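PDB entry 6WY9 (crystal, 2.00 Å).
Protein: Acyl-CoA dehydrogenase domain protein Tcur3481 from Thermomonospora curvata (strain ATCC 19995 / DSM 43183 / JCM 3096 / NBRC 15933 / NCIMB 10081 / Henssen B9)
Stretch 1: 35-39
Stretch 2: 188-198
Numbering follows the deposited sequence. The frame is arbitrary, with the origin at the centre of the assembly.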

# COMPACT_ATOMS: atom_id res chain seq x y z
N SER B 35 -3.55 32.34 19.13
CA SER B 35 -2.97 33.04 20.27
C SER B 35 -1.45 32.92 20.23
O SER B 35 -0.89 32.19 19.41
CB SER B 35 -3.47 32.42 21.57
OG SER B 35 -3.04 31.07 21.58
N GLU B 36 -0.78 33.57 21.19
CA GLU B 36 0.68 33.53 21.24
C GLU B 36 1.18 32.16 21.69
O GLU B 36 2.19 31.65 21.18
CB GLU B 36 1.20 34.61 22.18
CG GLU B 36 0.84 36.00 21.76
CD GLU B 36 1.66 36.47 20.57
OE1 GLU B 36 1.33 36.08 19.43
OE2 GLU B 36 2.64 37.22 20.79
N SER B 37 0.50 31.55 22.65
CA SER B 37 1.00 30.33 23.26
C SER B 37 0.51 29.09 22.54
O SER B 37 1.12 28.03 22.71
CB SER B 37 0.54 30.25 24.72
OG SER B 37 -0.85 29.94 24.75
N ARG B 38 -0.59 29.20 21.79
CA ARG B 38 -1.30 28.05 21.24
C ARG B 38 -1.72 27.05 22.33
O ARG B 38 -1.96 25.88 22.04
CB ARG B 38 -0.45 27.35 20.15
CG ARG B 38 0.15 28.37 19.17
CD ARG B 38 -1.03 29.02 18.45
NE ARG B 38 -0.65 30.11 17.55
CZ ARG B 38 -0.27 29.94 16.28
NH1 ARG B 38 -0.14 28.70 15.77
NH2 ARG B 38 0.01 30.99 15.51
N ILE B 39 -1.87 27.50 23.57
CA ILE B 39 -2.22 26.63 24.68
C ILE B 39 -3.48 27.17 25.36
O ILE B 39 -3.52 28.36 25.75
CB ILE B 39 -1.09 26.53 25.72
CG1 ILE B 39 0.16 25.84 25.12
CG2 ILE B 39 -1.63 25.81 26.97
CD1 ILE B 39 1.40 25.77 26.06
N GLU B 188 14.09 30.09 20.01
CA GLU B 188 13.33 30.77 18.98
C GLU B 188 11.99 30.06 18.82
O GLU B 188 11.94 28.85 18.60
CB GLU B 188 14.08 30.75 17.64
CG GLU B 188 15.31 31.63 17.61
CD GLU B 188 16.05 31.62 16.27
OE1 GLU B 188 15.83 30.71 15.45
OE2 GLU B 188 16.88 32.53 16.06
N ARG B 189 10.91 30.83 18.92
CA ARG B 189 9.59 30.26 18.67
C ARG B 189 9.48 29.81 17.21
O ARG B 189 9.98 30.49 16.30
CB ARG B 189 8.53 31.29 19.00
CG ARG B 189 8.58 31.69 20.46
CD ARG B 189 7.89 33.03 20.76
NE ARG B 189 6.62 33.22 20.04
CZ ARG B 189 5.43 32.81 20.49
NH1 ARG B 189 5.36 32.18 21.66
NH2 ARG B 189 4.32 33.04 19.77
N THR B 190 8.84 28.67 16.98
CA THR B 190 8.68 28.17 15.62
C THR B 190 7.32 27.48 15.52
O THR B 190 6.98 26.64 16.36
CB THR B 190 9.85 27.24 15.23
OG1 THR B 190 9.77 26.88 13.84
CG2 THR B 190 9.90 25.97 16.07
N GLU B 191 6.52 27.86 14.53
CA GLU B 191 5.20 27.26 14.37
C GLU B 191 5.25 25.97 13.56
O GLU B 191 5.80 25.94 12.46
CB GLU B 191 4.24 28.25 13.68
CG GLU B 191 2.80 27.75 13.73
CD GLU B 191 1.84 28.62 12.93
OE1 GLU B 191 2.32 29.43 12.12
OE2 GLU B 191 0.62 28.51 13.12
N THR B 192 4.61 24.91 14.07
CA THR B 192 4.65 23.62 13.40
C THR B 192 3.33 23.31 12.66
O THR B 192 2.32 23.98 12.81
CB THR B 192 4.97 22.52 14.43
OG1 THR B 192 3.88 22.40 15.33
CG2 THR B 192 6.21 22.90 15.22
N THR B 193 3.37 22.22 11.91
CA THR B 193 2.21 21.75 11.15
C THR B 193 0.93 21.77 11.97
O THR B 193 -0.10 22.27 11.51
CB THR B 193 2.50 20.32 10.69
OG1 THR B 193 3.62 20.32 9.79
CG2 THR B 193 1.27 19.72 9.98
N SER B 194 0.96 21.21 13.18
CA SER B 194 -0.24 21.17 14.02
C SER B 194 -0.69 22.55 14.51
O SER B 194 -1.77 22.65 15.12
CB SER B 194 0.03 20.25 15.22
OG SER B 194 0.93 20.88 16.12
N ARG B 195 0.11 23.60 14.30
CA ARG B 195 -0.15 24.96 14.82
C ARG B 195 0.29 25.10 16.28
O ARG B 195 -0.09 26.10 16.93
CB ARG B 195 -1.61 25.44 14.76
CG ARG B 195 -2.29 25.46 13.41
CD ARG B 195 -1.83 26.66 12.66
NE ARG B 195 -2.62 26.96 11.47
CZ ARG B 195 -2.34 27.99 10.67
NH1 ARG B 195 -3.08 28.21 9.59
NH2 ARG B 195 -1.31 28.78 10.97
N ASP B 196 1.01 24.11 16.83
CA ASP B 196 1.66 24.32 18.12
C ASP B 196 2.70 25.43 17.95
O ASP B 196 3.18 25.69 16.84
CB ASP B 196 2.34 23.02 18.59
CG ASP B 196 3.06 23.17 19.95
OD1 ASP B 196 2.43 23.70 20.90
OD2 ASP B 196 4.26 22.75 20.08
N MET B 197 3.06 26.07 19.05
CA MET B 197 4.20 26.98 19.02
C MET B 197 5.35 26.29 19.76
O MET B 197 5.38 26.26 21.00
CB MET B 197 3.86 28.33 19.62
CG MET B 197 4.91 29.41 19.32
SD MET B 197 5.04 29.81 17.53
CE MET B 197 3.44 30.55 17.11
N ALA B 198 6.28 25.72 18.99
CA ALA B 198 7.44 25.00 19.51
C ALA B 198 8.61 25.97 19.70
O ALA B 198 8.53 27.16 19.37
CB ALA B 198 7.83 23.85 18.57
O HOH W 1 4.03 27.40 23.13

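What backbone does each stretch bring to the contact? Stretch 1, from Ser35 to Ile39, has no regular helix or strand, whereas stretch 2 is a hairpin: strand residues Thr190 and Ala198 exchange backbone hydrogen bonds, and a type I turn from Thr192 to Arg195 joins the two arms. Among the CA atoms, those of Arg38 and Asp196 come nearest across the two stretches, 5.7 Å apart.

How does the start of stretch 1 engage the hairpin? Ser35 makes no direct contact, but its carbonyl O accepts a hydrogen bond from Arg38 NE (2.8 Å), helping to hold that side chain in place. Glu36 binds through its backbone: its O receives hydrogen bonds from Arg189 NH2 at 2.9 Å and Arg189 NH1 at 3.2 Å, a forked arrangement at the guanidinium edge. Its carboxylate adds only a looser attraction of charge, with Glu36 OE1 4.3 Å from Arg189 NH2 and well out of the guanidinium plane.

What does Ser37 contribute if its CA-to-CB bond points away? Its carbonyl does the work. One water donates hydrogen bonds to Ser37 O (3.0 Å) and Met197 O (2.8 Å), bridging two acceptors that could not bond to each other directly. The side chain turns to its own stretch, where Ser37 OG accepts a hydrogen bond from Ile39 N at 2.9 Å.

Why is Arg38 the centre of the contact? Its CA-to-CB bond points toward the hairpin, and it loses the most surface to it. Arg38 NH1 forms a salt bridge with Glu191 OE2 at 2.8 Å and a hydrogen bond to Arg195 O, also at 2.8 Å. Glu191 OE2 is shared, since Arg195 NH2 reaches it at 2.9 Å. Met197 packs alongside: its CE covers one guanidinium face, while Arg38 CG lies 3.7 Å from Met197 CB.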